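Local coordinates for protein arylamine n-acetyltransferase (Mycobacterium smegmatis, PDB 1W5R) that catalyses the transfer of acetyl groups from acetyl-coenzyme A to arylamines, as the arylamine N-acetyltransferase family does, at residues A123-V131 / L138-A146; F89-V98 / P109-V120. The protein carries 1 engineered substitution. All coordinates share one frame; numbering follows the deposited sequence.

Contact 1. Residues A123-V131 / L138-A146; sequences ADGRYLVDV and LTSPIRLEA
Leu-128 and Ile-142 pair across the antiparallel edge of the large sheet of the arylamine N-acetyltransferase fold, where short strand 142-143 lies outermost beside strand 127-129. Leu-128 N reaches Ile-142 O at 2.8 Å through a bent N-H (133°), and Ile-142 N returns a straighter bond to Leu-128 O. A third backbone bond, from Leu-144 N to Arg-126 O at 2.9 Å, prolongs the pairing into the inverse gamma turn centred on Leu-144.

With CG anti to the backbone N (chi1 178°), Leu-128 extends over the face it shares with Ile-142 and meets Leu-138 crosswise, CD2 to CD1 at 3.8 Å. Leu-144 CD2 and Ile-142 CG1 both pack on Leu-128 CB, and Leu-159 of strand 157-162 adds to this buried apolar patch. On the opposite face, toward helix 25-38, Pro-141 lies alongside Val-129, CB to CG2 at 3.9 Å. Tyr-127 CE2 lies 3.7 Å from Arg-143 CG, with ring and guanidinium planes almost perpendicular. Arg-143 is bent at chi3 (-47°) and turns its guanidinium side-on to Glu-145, with NE and NH2 both gripping OE2.

Past the paired residues the segments separate and water fills in. Asp-130, probably the acid of the Cys-His-Asp triad of this family, binds Asn-77 through OD1. A water joins it to the facing segment: it donates to Asp-130 OD2 at 2.8 Å and accepts from Leu-138 N at 2.9 Å.

Contact 2. Residues F89-V98 / P109-V120; sequences FEVERLSGRV and PAQTHNVLSVAV
Leu-94 and Val-115 lie midway along an antiparallel beta pair, strands 90-98 and 111-119 in the middle of the large sheet of the arylamine N-acetyltransferase fold, their directions 143° apart. Here the packing is tight. Leu-94 N binds Val-115 O at 2.8 Å, and Leu-94 O accepts from both Val-115 N and Asn-114 ND2, which come from opposite faces of its carbonyl plane. The Asn-114 bond is 2.9 Å long and nearly straight (171°), which helps set the rotation of that buried amide. Towards Phe-89 the backbone bonds stay regular, and Val-91 CG1 meets Leu-116 CD2 at 3.9 Å on the face that helix 73-87 covers. Buried Ser-95 OG, which also meets Arg-187, donates to Gln-111 OE1 at 2.7 Å.

At Gly-96 the regular pairing breaks: Thr-112 and His-113 both face this glycine in a classic beta bulge, with Gly-96 O taking a bond from His-113 N and a weak one from Thr-112 N. His-113, probably the triad histidine, bonds Asp-130 through NE2. Beyond the bulge the contact is looser and partly exposed to solvent. One water bridges Val-98 N and Ala-110 O and also lies 2.7 Å from Thr-112 OG1. Gln-111 CG sits centrally over one face of the Arg-97 guanidinium. Extended from CG to NE, Arg-97 reaches Pro-109 O in its carbonyl plane, NH1 to O at 2.9 Å.

Both contacts belong to one antiparallel sheet, their centres about 11 Å apart: strand 111-119 of contact 2 hydrogen-bonds to strand 127-129 of contact 1, making four successive strands in the order 90-98, 111-119, 127-129, 142-143. Arg-126 ties them on one face, salt-bridged to Glu-90 and with its NE 2.7 Å from Ser-117 OG. Towards the opposite end of the strands, contact 1 supplies the probable acid of the catalytic triad and contact 2 the probable histidine, Asp-130 OD2 and His-113 NE2 being 2.9 Å apart. In this variant the engineered Gln-73, at the place of the presumed nucleophilic cysteine, bonds Thr-112 O at the bulge through NE2.

Contact 1. Residues A123-V131 / L138-A146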
ATOM      1  N   ALA A 123     -16.994  15.838 -38.370  1.00 37.49           N
ATOM      2  CA  ALA A 123     -18.044  15.452 -37.409  1.00 37.39           C
ATOM      3  C   ALA A 123     -18.409  13.966 -37.302  1.00 37.03           C
ATOM      4  O   ALA A 123     -19.421  13.522 -37.855  1.00 37.40           O
ATOM      5  CB  ALA A 123     -19.313  16.291 -37.652  1.00 37.72           C
ATOM      6  N   ASP A 124     -17.606  13.207 -36.557  1.00 36.29           N
ATOM      7  CA  ASP A 124     -17.974  11.836 -36.195  1.00 35.04           C
ATOM      8  C   ASP A 124     -18.633  11.804 -34.809  1.00 33.41           C
ATOM      9  O   ASP A 124     -18.202  11.068 -33.911  1.00 33.78           O
ATOM     10  CB  ASP A 124     -16.769  10.886 -36.277  1.00 35.62           C
ATOM     11  CG  ASP A 124     -15.485  11.513 -35.757  1.00 37.12           C
ATOM     12  OD1 ASP A 124     -15.443  11.919 -34.577  1.00 38.11           O
ATOM     13  OD2 ASP A 124     -14.508  11.586 -36.531  1.00 39.17           O
ATOM     14  N   GLY A 125     -19.683  12.610 -34.647  1.00 30.88           N
ATOM     15  CA  GLY A 125     -20.351  12.744 -33.353  1.00 27.68           C
ATOM     16  C   GLY A 125     -19.498  13.505 -32.351  1.00 25.18           C
ATOM     17  O   GLY A 125     -18.608  14.275 -32.731  1.00 24.85           O
ATOM     18  N   ARG A 126     -19.769  13.288 -31.068  1.00 22.74           N
ATOM     19  CA  ARG A 126     -19.058  14.002 -30.011  1.00 20.12           C
ATOM     20  C   ARG A 126     -18.466  13.037 -28.998  1.00 18.67           C
ATOM     21  O   ARG A 126     -18.900  11.883 -28.904  1.00 17.75           O
ATOM     22  CB  ARG A 126     -19.979  14.996 -29.307  1.00 20.17           C
ATOM     23  CG  ARG A 126     -20.646  15.995 -30.258  1.00 20.30           C
ATOM     24  CD  ARG A 126     -21.315  17.120 -29.502  1.00 21.54           C
ATOM     25  NE  ARG A 126     -20.343  18.097 -28.991  1.00 21.85           N
ATOM     26  CZ  ARG A 126     -19.897  19.157 -29.668  1.00 21.19           C
ATOM     27  NH1 ARG A 126     -20.315  19.386 -30.911  1.00 22.46           N
ATOM     28  NH2 ARG A 126     -19.017  19.984 -29.120  1.00 19.40           N
ATOM     29  N   TYR A 127     -17.474  13.530 -28.255  1.00 17.30           N
ATOM     30  CA  TYR A 127     -16.804  12.749 -27.226  1.00 16.28           C
ATOM     31  C   TYR A 127     -16.947  13.402 -25.865  1.00 15.01           C
ATOM     32  O   TYR A 127     -16.818  14.625 -25.737  1.00 15.07           O
ATOM     33  CB  TYR A 127     -15.327  12.598 -27.563  1.00 17.84           C
ATOM     34  CG  TYR A 127     -15.134  11.741 -28.778  1.00 19.44           C
ATOM     35  CD1 TYR A 127     -15.233  12.285 -30.064  1.00 20.86           C
ATOM     36  CD2 TYR A 127     -14.905  10.377 -28.644  1.00 20.18           C
ATOM     37  CE1 TYR A 127     -15.082  11.466 -31.195  1.00 21.56           C
ATOM     38  CE2 TYR A 127     -14.746   9.565 -29.754  1.00 21.12           C
ATOM     39  CZ  TYR A 127     -14.836  10.106 -31.015  1.00 21.41           C
ATOM     40  OH  TYR A 127     -14.681   9.262 -32.093  1.00 22.94           O
ATOM     41  N   LEU A 128     -17.231  12.581 -24.860  1.00 12.83           N
ATOM     42  CA  LEU A 128     -17.131  13.024 -23.468  1.00 11.72           C
ATOM     43  C   LEU A 128     -15.674  13.038 -23.045  1.00 11.79           C
ATOM     44  O   LEU A 128     -14.950  12.051 -23.218  1.00 11.37           O
ATOM     45  CB  LEU A 128     -17.945  12.114 -22.549  1.00 11.58           C
ATOM     46  CG  LEU A 128     -17.872  12.461 -21.052  1.00 10.50           C
ATOM     47  CD1 LEU A 128     -18.411  13.860 -20.765  1.00 11.16           C
ATOM     48  CD2 LEU A 128     -18.579  11.396 -20.247  1.00 11.38           C
ATOM     49  N   VAL A 129     -15.240  14.173 -22.501  1.00 11.01           N
ATOM     50  CA  VAL A 129     -13.876  14.314 -22.000  1.00 10.66           C
ATOM     51  C   VAL A 129     -13.984  14.854 -20.580  1.00 10.41           C
ATOM     52  O   VAL A 129     -14.673  15.845 -20.335  1.00 10.36           O
ATOM     53  CB  VAL A 129     -13.036  15.258 -22.896  1.00 11.06           C
ATOM     54  CG1 VAL A 129     -11.674  15.490 -22.287  1.00 12.64           C
ATOM     55  CG2 VAL A 129     -12.898  14.642 -24.303  1.00 12.46           C
ATOM     56  N   ASP A 130     -13.322  14.179 -19.646  1.00  9.39           N
ATOM     57  CA  ASP A 130     -13.391  14.599 -18.249  1.00  9.24           C
ATOM     58  C   ASP A 130     -12.091  14.215 -17.583  1.00  9.24           C
ATOM     59  O   ASP A 130     -11.857  13.047 -17.309  1.00 10.19           O
ATOM     60  CB  ASP A 130     -14.582  13.923 -17.562  1.00  9.58           C
ATOM     61  CG  ASP A 130     -14.691  14.255 -16.071  1.00  9.47           C
ATOM     62  OD1 ASP A 130     -13.975  15.161 -15.582  1.00  8.55           O
ATOM     63  OD2 ASP A 130     -15.529  13.603 -15.396  1.00  9.34           O
ATOM     64  N   VAL A 131     -11.235  15.202 -17.369  1.00  8.51           N
ATOM     65  CA  VAL A 131      -9.968  14.975 -16.678  1.00  8.45           C
ATOM     66  C   VAL A 131     -10.006  15.577 -15.265  1.00  8.09           C
ATOM     67  O   VAL A 131      -8.967  15.715 -14.611  1.00  8.46           O
ATOM     68  CB  VAL A 131      -8.757  15.505 -17.484  1.00  9.37           C
ATOM     69  CG1 VAL A 131      -8.641  14.763 -18.831  1.00 10.07           C
ATOM     70  CG2 VAL A 131      -8.863  17.023 -17.700  1.00 10.25           C
ATOM     71  N   LEU A 138     -12.197   9.827 -15.980  1.00  9.24           N
ATOM     72  CA  LEU A 138     -11.948   9.184 -17.277  1.00  9.11           C
ATOM     73  C   LEU A 138     -10.520   9.395 -17.751  1.00  9.59           C
ATOM     74  O   LEU A 138      -9.995  10.503 -17.680  1.00  9.96           O
ATOM     75  CB  LEU A 138     -12.883   9.732 -18.344  1.00  9.57           C
ATOM     76  CG  LEU A 138     -14.252   9.074 -18.508  1.00 10.93           C
ATOM     77  CD1 LEU A 138     -15.144   9.899 -19.415  1.00 12.90           C
ATOM     78  CD2 LEU A 138     -14.120   7.665 -19.078  1.00 11.14           C
ATOM     79  N   THR A 139      -9.904   8.311 -18.235  1.00  9.59           N
ATOM     80  CA  THR A 139      -8.523   8.355 -18.699  1.00 10.02           C
ATOM     81  C   THR A 139      -8.411   8.223 -20.215  1.00 10.63           C
ATOM     82  O   THR A 139      -7.299   8.165 -20.766  1.00 11.13           O
ATOM     83  CB  THR A 139      -7.684   7.271 -18.010  1.00  9.81           C
ATOM     84  OG1 THR A 139      -8.201   5.974 -18.347  1.00 10.56           O
ATOM     85  CG2 THR A 139      -7.690   7.490 -16.472  1.00  9.92           C
ATOM     86  N   SER A 140      -9.569   8.213 -20.869  1.00 11.37           N
ATOM     87  CA  SER A 140      -9.675   8.307 -22.329  1.00 12.13           C
ATOM     88  C   SER A 140     -10.868   9.186 -22.622  1.00 12.80           C
ATOM     89  O   SER A 140     -11.790   9.258 -21.817  1.00 12.98           O
ATOM     90  CB  SER A 140      -9.988   6.931 -22.953  1.00 12.73           C
ATOM     91  OG  SER A 140      -9.041   5.956 -22.596  1.00 13.45           O
ATOM     92  N   PRO A 141     -10.898   9.809 -23.815  1.00 13.13           N
ATOM     93  CA  PRO A 141     -12.169  10.325 -24.288  1.00 13.76           C
ATOM     94  C   PRO A 141     -13.054   9.129 -24.637  1.00 13.63           C
ATOM     95  O   PRO A 141     -12.531   8.092 -25.073  1.00 14.79           O
ATOM     96  CB  PRO A 141     -11.788  11.081 -25.568  1.00 13.72           C
ATOM     97  CG  PRO A 141     -10.545  10.451 -26.037  1.00 14.61           C
ATOM     98  CD  PRO A 141      -9.811   9.991 -24.799  1.00 13.35           C
ATOM     99  N   ILE A 142     -14.360   9.245 -24.432  1.00 13.10           N
ATOM    100  CA  ILE A 142     -15.279   8.187 -24.870  1.00 13.51           C
ATOM    101  C   ILE A 142     -16.347   8.803 -25.744  1.00 14.18           C
ATOM    102  O   ILE A 142     -16.554  10.017 -25.708  1.00 14.61           O
ATOM    103  CB  ILE A 142     -15.909   7.376 -23.691  1.00 13.63           C
ATOM    104  CG1 ILE A 142     -16.859   8.248 -22.852  1.00 13.26           C
ATOM    105  CG2 ILE A 142     -14.819   6.724 -22.833  1.00 14.08           C
ATOM    106  CD1 ILE A 142     -17.638   7.483 -21.791  1.00 12.98           C
ATOM    107  N   ARG A 143     -17.008   7.986 -26.556  1.00 15.08           N
ATOM    108  CA  ARG A 143     -18.078   8.506 -27.402  1.00 16.36           C
ATOM    109  C   ARG A 143     -19.234   8.955 -26.531  1.00 16.04           C
ATOM    110  O   ARG A 143     -19.665   8.231 -25.650  1.00 15.63           O
ATOM    111  CB  ARG A 143     -18.535   7.473 -28.439  1.00 16.27           C
ATOM    112  CG  ARG A 143     -17.430   6.994 -29.367  1.00 17.71           C
ATOM    113  CD  ARG A 143     -17.976   6.220 -30.560  1.00 19.59           C
ATOM    114  NE  ARG A 143     -18.966   5.230 -30.138  1.00 24.15           N
ATOM    115  CZ  ARG A 143     -18.672   4.049 -29.595  1.00 26.82           C
ATOM    116  NH1 ARG A 143     -17.408   3.698 -29.394  1.00 28.10           N
ATOM    117  NH2 ARG A 143     -19.645   3.218 -29.243  1.00 28.57           N
ATOM    118  N   LEU A 144     -19.739  10.157 -26.740  1.00 16.86           N
ATOM    119  CA  LEU A 144     -20.892  10.651 -25.983  1.00 17.67           C
ATOM    120  C   LEU A 144     -22.129  10.020 -26.647  1.00 18.10           C
ATOM    121  O   LEU A 144     -22.834  10.619 -27.469  1.00 18.60           O
ATOM    122  CB  LEU A 144     -20.923  12.197 -25.982  1.00 17.56           C
ATOM    123  CG  LEU A 144     -21.853  12.880 -24.971  1.00 19.22           C
ATOM    124  CD1 LEU A 144     -22.362  11.874 -23.937  1.00 19.64           C
ATOM    125  CD2 LEU A 144     -21.134  14.021 -24.267  1.00 19.51           C
ATOM    126  N   GLU A 145     -22.327   8.789 -26.290  1.00 18.44           N
ATOM    127  CA  GLU A 145     -23.329   7.925 -26.851  1.00 19.80           C
ATOM    128  C   GLU A 145     -23.823   6.980 -25.766  1.00 18.56           C
ATOM    129  O   GLU A 145     -23.035   6.222 -25.188  1.00 18.08           O
ATOM    130  CB  GLU A 145     -22.725   7.166 -28.028  1.00 20.10           C
ATOM    131  CG  GLU A 145     -23.666   6.244 -28.779  1.00 22.44           C
ATOM    132  CD  GLU A 145     -22.948   5.171 -29.598  1.00 23.09           C
ATOM    133  OE1 GLU A 145     -23.619   4.179 -29.974  1.00 27.34           O
ATOM    134  OE2 GLU A 145     -21.742   5.335 -29.862  1.00 26.74           O
ATOM    135  N   ALA A 146     -25.115   7.034 -25.477  1.00 18.33           N
ATOM    136  CA  ALA A 146     -25.669   6.166 -24.463  1.00 18.53           C
ATOM    137  C   ALA A 146     -25.842   4.755 -24.961  1.00 18.61           C
ATOM    138  O   ALA A 146     -26.233   4.519 -26.103  1.00 18.92           O
ATOM    139  CB  ALA A 146     -27.012   6.716 -23.962  1.00 18.68           C
TER
HETATM  140  O   HOH W   1     -22.043  11.679 -30.372  1.00 37.08           O
HETATM  141  O   HOH W   2     -14.774  10.947 -15.309  1.00 10.83           O
HETATM  142  O   HOH W   3     -11.496  12.032 -20.360  1.00 11.65           O

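Contact 2. Residues F89-V98 / P109-V120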
ATOM      1  N   PHE A  89     -10.300  21.804 -31.885  1.00 19.31           N
ATOM      2  CA  PHE A  89     -11.482  21.015 -31.528  1.00 18.64           C
ATOM      3  C   PHE A  89     -12.670  21.925 -31.257  1.00 18.80           C
ATOM      4  O   PHE A  89     -12.494  23.087 -30.902  1.00 18.97           O
ATOM      5  CB  PHE A  89     -11.220  20.192 -30.264  1.00 18.00           C
ATOM      6  CG  PHE A  89     -10.182  19.126 -30.423  1.00 16.81           C
ATOM      7  CD1 PHE A  89      -8.863  19.367 -30.075  1.00 15.56           C
ATOM      8  CD2 PHE A  89     -10.531  17.865 -30.897  1.00 15.99           C
ATOM      9  CE1 PHE A  89      -7.900  18.368 -30.192  1.00 16.19           C
ATOM     10  CE2 PHE A  89      -9.577  16.865 -31.032  1.00 15.73           C
ATOM     11  CZ  PHE A  89      -8.264  17.107 -30.678  1.00 16.19           C
ATOM     12  N   GLU A  90     -13.881  21.399 -31.417  1.00 18.85           N
ATOM     13  CA  GLU A  90     -15.067  22.141 -31.029  1.00 19.57           C
ATOM     14  C   GLU A  90     -15.491  21.647 -29.656  1.00 18.66           C
ATOM     15  O   GLU A  90     -15.649  20.441 -29.437  1.00 18.34           O
ATOM     16  CB  GLU A  90     -16.188  21.984 -32.048  1.00 20.54           C
ATOM     17  CG  GLU A  90     -17.333  22.972 -31.859  1.00 24.29           C
ATOM     18  CD  GLU A  90     -18.570  22.324 -31.273  1.00 27.88           C
ATOM     19  OE1 GLU A  90     -19.113  21.394 -31.914  1.00 31.49           O
ATOM     20  OE2 GLU A  90     -19.009  22.747 -30.185  1.00 27.52           O
ATOM     21  N   VAL A  91     -15.651  22.591 -28.733  1.00 17.81           N
ATOM     22  CA  VAL A  91     -15.821  22.248 -27.316  1.00 16.84           C
ATOM     23  C   VAL A  91     -17.069  22.905 -26.738  1.00 16.61           C
ATOM     24  O   VAL A  91     -17.261  24.129 -26.867  1.00 18.05           O
ATOM     25  CB  VAL A  91     -14.586  22.688 -26.472  1.00 16.43           C
ATOM     26  CG1 VAL A  91     -14.740  22.272 -24.995  1.00 16.42           C
ATOM     27  CG2 VAL A  91     -13.283  22.146 -27.056  1.00 16.78           C
ATOM     28  N   GLU A  92     -17.922  22.100 -26.114  1.00 15.46           N
ATOM     29  CA  GLU A  92     -19.008  22.611 -25.278  1.00 15.24           C
ATOM     30  C   GLU A  92     -18.734  22.221 -23.830  1.00 13.99           C
ATOM     31  O   GLU A  92     -18.246  21.110 -23.566  1.00 13.42           O
ATOM     32  CB  GLU A  92     -20.360  22.092 -25.752  1.00 16.19           C
ATOM     33  CG  GLU A  92     -20.718  22.649 -27.137  1.00 19.67           C
ATOM     34  CD  GLU A  92     -21.999  22.094 -27.720  1.00 25.22           C
ATOM     35  OE1 GLU A  92     -22.395  20.962 -27.366  1.00 27.73           O
ATOM     36  OE2 GLU A  92     -22.607  22.801 -28.557  1.00 28.84           O
ATOM     37  N   ARG A  93     -18.996  23.151 -22.912  1.00 13.24           N
ATOM     38  CA  ARG A  93     -18.858  22.891 -21.482  1.00 12.49           C
ATOM     39  C   ARG A  93     -20.176  22.450 -20.888  1.00 11.82           C
ATOM     40  O   ARG A  93     -21.196  23.132 -21.013  1.00 12.53           O
ATOM     41  CB  ARG A  93     -18.351  24.127 -20.726  1.00 12.20           C
ATOM     42  CG  ARG A  93     -16.873  24.467 -20.931  1.00 12.39           C
ATOM     43  CD  ARG A  93     -16.580  25.030 -22.331  1.00 13.72           C
ATOM     44  NE  ARG A  93     -15.250  25.619 -22.370  1.00 15.14           N
ATOM     45  CZ  ARG A  93     -14.682  26.158 -23.446  1.00 14.08           C
ATOM     46  NH1 ARG A  93     -15.334  26.192 -24.611  1.00 15.18           N
ATOM     47  NH2 ARG A  93     -13.462  26.666 -23.355  1.00 13.77           N
ATOM     48  N   LEU A  94     -20.174  21.287 -20.249  1.00 10.85           N
ATOM     49  CA  LEU A  94     -21.392  20.784 -19.638  1.00 10.72           C
ATOM     50  C   LEU A  94     -21.269  20.790 -18.121  1.00 10.26           C
ATOM     51  O   LEU A  94     -20.149  20.787 -17.587  1.00  9.98           O
ATOM     52  CB  LEU A  94     -21.665  19.354 -20.114  1.00 11.29           C
ATOM     53  CG  LEU A  94     -21.613  19.109 -21.633  1.00 11.13           C
ATOM     54  CD1 LEU A  94     -21.953  17.658 -21.963  1.00 12.05           C
ATOM     55  CD2 LEU A  94     -22.556  20.044 -22.386  1.00 12.31           C
ATOM     56  N   SER A  95     -22.417  20.794 -17.455  1.00  9.73           N
ATOM     57  CA  SER A  95     -22.483  20.653 -16.003  1.00 10.38           C
ATOM     58  C   SER A  95     -23.168  19.353 -15.602  1.00 10.38           C
ATOM     59  O   SER A  95     -23.974  18.796 -16.362  1.00 10.19           O
ATOM     60  CB  SER A  95     -23.223  21.845 -15.372  1.00 11.15           C
ATOM     61  OG  SER A  95     -24.571  21.872 -15.807  1.00 13.30           O
ATOM     62  N   GLY A  96     -22.847  18.879 -14.400  1.00 10.45           N
ATOM     63  CA  GLY A  96     -23.453  17.665 -13.891  1.00 10.41           C
ATOM     64  C   GLY A  96     -23.562  17.607 -12.375  1.00  9.82           C
ATOM     65  O   GLY A  96     -23.057  18.485 -11.660  1.00  9.48           O
ATOM     66  N   ARG A  97     -24.229  16.565 -11.901  1.00  9.89           N
ATOM     67  CA  ARG A  97     -24.518  16.343 -10.487  1.00 10.12           C
ATOM     68  C   ARG A  97     -23.835  15.043 -10.091  1.00  9.93           C
ATOM     69  O   ARG A  97     -23.958  14.036 -10.805  1.00 10.24           O
ATOM     70  CB  ARG A  97     -26.029  16.174 -10.277  1.00 10.30           C
ATOM     71  CG  ARG A  97     -26.877  17.318 -10.841  1.00 10.51           C
ATOM     72  CD  ARG A  97     -28.354  17.078 -10.576  1.00 10.82           C
ATOM     73  NE  ARG A  97     -29.177  18.026 -11.319  1.00 11.76           N
ATOM     74  CZ  ARG A  97     -29.497  19.246 -10.878  1.00 10.55           C
ATOM     75  NH1 ARG A  97     -29.101  19.661  -9.684  1.00 10.27           N
ATOM     76  NH2 ARG A  97     -30.241  20.036 -11.630  1.00 11.46           N
ATOM     77  N   VAL A  98     -23.109  15.050  -8.973  1.00  9.69           N
ATOM     78  CA  VAL A  98     -22.348  13.865  -8.569  1.00 10.84           C
ATOM     79  C   VAL A  98     -23.226  12.933  -7.758  1.00 11.65           C
ATOM     80  O   VAL A  98     -23.796  13.307  -6.737  1.00 11.91           O
ATOM     81  CB  VAL A  98     -21.042  14.262  -7.802  1.00 10.42           C
ATOM     82  CG1 VAL A  98     -20.268  13.008  -7.310  1.00 11.50           C
ATOM     83  CG2 VAL A  98     -20.156  15.126  -8.685  1.00 10.92           C
ATOM     84  N   PRO A 109     -28.640  15.873  -6.016  1.00 13.71           N
ATOM     85  CA  PRO A 109     -27.447  16.672  -5.701  1.00 12.86           C
ATOM     86  C   PRO A 109     -27.399  17.991  -6.476  1.00 11.55           C
ATOM     87  O   PRO A 109     -28.008  18.114  -7.538  1.00 11.69           O
ATOM     88  CB  PRO A 109     -26.273  15.782  -6.152  1.00 13.33           C
ATOM     89  CG  PRO A 109     -26.890  14.451  -6.508  1.00 13.79           C
ATOM     90  CD  PRO A 109     -28.317  14.704  -6.852  1.00 14.10           C
ATOM     91  N   ALA A 110     -26.661  18.963  -5.945  1.00 11.20           N
ATOM     92  CA  ALA A 110     -26.350  20.189  -6.675  1.00 10.51           C
ATOM     93  C   ALA A 110     -25.542  19.908  -7.936  1.00 10.30           C
ATOM     94  O   ALA A 110     -24.894  18.852  -8.045  1.00 10.50           O
ATOM     95  CB  ALA A 110     -25.577  21.154  -5.772  1.00 10.37           C
ATOM     96  N   GLN A 111     -25.582  20.852  -8.879  1.00  9.84           N
ATOM     97  CA  GLN A 111     -24.697  20.804 -10.029  1.00  9.68           C
ATOM     98  C   GLN A 111     -23.324  21.256  -9.535  1.00  9.58           C
ATOM     99  O   GLN A 111     -23.103  22.440  -9.262  1.00 10.52           O
ATOM    100  CB  GLN A 111     -25.188  21.715 -11.156  1.00 10.16           C
ATOM    101  CG  GLN A 111     -26.489  21.259 -11.800  1.00 11.17           C
ATOM    102  CD  GLN A 111     -26.938  22.244 -12.845  1.00 14.52           C
ATOM    103  OE1 GLN A 111     -26.193  22.547 -13.789  1.00 19.48           O
ATOM    104  NE2 GLN A 111     -28.151  22.763 -12.686  1.00 18.51           N
ATOM    105  N   THR A 112     -22.415  20.289  -9.387  1.00  8.53           N
ATOM    106  CA  THR A 112     -21.080  20.574  -8.849  1.00  8.77           C
ATOM    107  C   THR A 112     -19.958  20.076  -9.758  1.00  8.76           C
ATOM    108  O   THR A 112     -18.776  20.169  -9.411  1.00  8.45           O
ATOM    109  CB  THR A 112     -20.872  19.927  -7.480  1.00  8.25           C
ATOM    110  OG1 THR A 112     -20.881  18.506  -7.637  1.00  8.97           O
ATOM    111  CG2 THR A 112     -21.937  20.354  -6.480  1.00  9.15           C
ATOM    112  N   HIS A 113     -20.327  19.526 -10.911  1.00  8.85           N
ATOM    113  CA  HIS A 113     -19.323  19.003 -11.836  1.00  9.01           C
ATOM    114  C   HIS A 113     -19.383  19.729 -13.172  1.00  9.05           C
ATOM    115  O   HIS A 113     -20.413  20.337 -13.527  1.00 10.04           O
ATOM    116  CB  HIS A 113     -19.493  17.489 -12.015  1.00  9.55           C
ATOM    117  CG  HIS A 113     -18.304  16.805 -12.627  1.00  9.02           C
ATOM    118  ND1 HIS A 113     -17.012  17.264 -12.474  1.00 10.03           N
ATOM    119  CD2 HIS A 113     -18.210  15.664 -13.353  1.00  8.81           C
ATOM    120  CE1 HIS A 113     -16.180  16.457 -13.109  1.00  9.54           C
ATOM    121  NE2 HIS A 113     -16.882  15.477 -13.653  1.00  8.20           N
ATOM    122  N   ASN A 114     -18.278  19.662 -13.905  1.00  9.22           N
ATOM    123  CA  ASN A 114     -18.123  20.321 -15.203  1.00  9.84           C
ATOM    124  C   ASN A 114     -17.328  19.341 -16.051  1.00  9.74           C
ATOM    125  O   ASN A 114     -16.283  18.854 -15.607  1.00 10.31           O
ATOM    126  CB  ASN A 114     -17.375  21.654 -14.994  1.00 10.64           C
ATOM    127  CG  ASN A 114     -16.895  22.332 -16.288  1.00 11.40           C
ATOM    128  OD1 ASN A 114     -15.839  22.964 -16.275  1.00 14.73           O
ATOM    129  ND2 ASN A 114     -17.664  22.236 -17.380  1.00 11.96           N
ATOM    130  N   VAL A 115     -17.860  19.013 -17.236  1.00  9.63           N
ATOM    131  CA  VAL A 115     -17.194  18.108 -18.172  1.00 10.28           C
ATOM    132  C   VAL A 115     -17.239  18.719 -19.579  1.00 10.50           C
ATOM    133  O   VAL A 115     -17.870  19.769 -19.779  1.00 10.94           O
ATOM    134  CB  VAL A 115     -17.800  16.671 -18.171  1.00 10.28           C
ATOM    135  CG1 VAL A 115     -17.703  16.063 -16.784  1.00 10.98           C
ATOM    136  CG2 VAL A 115     -19.256  16.657 -18.680  1.00 10.75           C
ATOM    137  N   LEU A 116     -16.566  18.080 -20.538  1.00 11.15           N
ATOM    138  CA  LEU A 116     -16.505  18.617 -21.901  1.00 11.39           C
ATOM    139  C   LEU A 116     -17.195  17.696 -22.883  1.00 12.00           C
ATOM    140  O   LEU A 116     -17.100  16.468 -22.758  1.00 12.12           O
ATOM    141  CB  LEU A 116     -15.059  18.803 -22.350  1.00 11.67           C
ATOM    142  CG  LEU A 116     -14.191  19.649 -21.416  1.00 10.30           C
ATOM    143  CD1 LEU A 116     -12.752  19.653 -21.933  1.00 11.94           C
ATOM    144  CD2 LEU A 116     -14.759  21.072 -21.282  1.00 11.28           C
ATOM    145  N   SER A 117     -17.885  18.297 -23.849  1.00 11.97           N
ATOM    146  CA  SER A 117     -18.356  17.558 -25.011  1.00 12.84           C
ATOM    147  C   SER A 117     -17.562  18.078 -26.214  1.00 13.56           C
ATOM    148  O   SER A 117     -17.638  19.275 -26.550  1.00 13.52           O
ATOM    149  CB  SER A 117     -19.857  17.730 -25.186  1.00 13.01           C
ATOM    150  OG  SER A 117     -20.258  17.207 -26.442  1.00 13.41           O
ATOM    151  N   VAL A 118     -16.775  17.190 -26.822  1.00 14.25           N
ATOM    152  CA  VAL A 118     -15.749  17.584 -27.791  1.00 15.27           C
ATOM    153  C   VAL A 118     -16.016  16.955 -29.158  1.00 16.95           C
ATOM    154  O   VAL A 118     -16.294  15.764 -29.253  1.00 16.91           O
ATOM    155  CB  VAL A 118     -14.333  17.192 -27.289  1.00 15.01           C
ATOM    156  CG1 VAL A 118     -13.239  17.585 -28.264  1.00 15.18           C
ATOM    157  CG2 VAL A 118     -14.057  17.809 -25.919  1.00 13.80           C
ATOM    158  N   ALA A 119     -15.944  17.778 -30.200  1.00 18.70           N
ATOM    159  CA  ALA A 119     -16.060  17.292 -31.576  1.00 20.70           C
ATOM    160  C   ALA A 119     -14.745  17.504 -32.310  1.00 22.58           C
ATOM    161  O   ALA A 119     -14.077  18.523 -32.123  1.00 21.17           O
ATOM    162  CB  ALA A 119     -17.192  18.015 -32.301  1.00 21.21           C
ATOM    163  N   VAL A 120     -14.367  16.533 -33.137  1.00 25.51           N
ATOM    164  CA  VAL A 120     -13.319  16.766 -34.137  1.00 28.88           C
ATOM    165  C   VAL A 120     -13.940  17.470 -35.353  1.00 30.94           C
ATOM    166  O   VAL A 120     -15.066  17.144 -35.750  1.00 31.09           O
ATOM    167  CB  VAL A 120     -12.594  15.464 -34.589  1.00 29.10           C
ATOM    168  CG1 VAL A 120     -11.840  14.830 -33.433  1.00 29.55           C
ATOM    169  CG2 VAL A 120     -13.563  14.479 -35.211  1.00 29.91           C
TER
HETATM  170  O   HOH W   4     -23.115  17.135  -6.992  1.00 10.43           O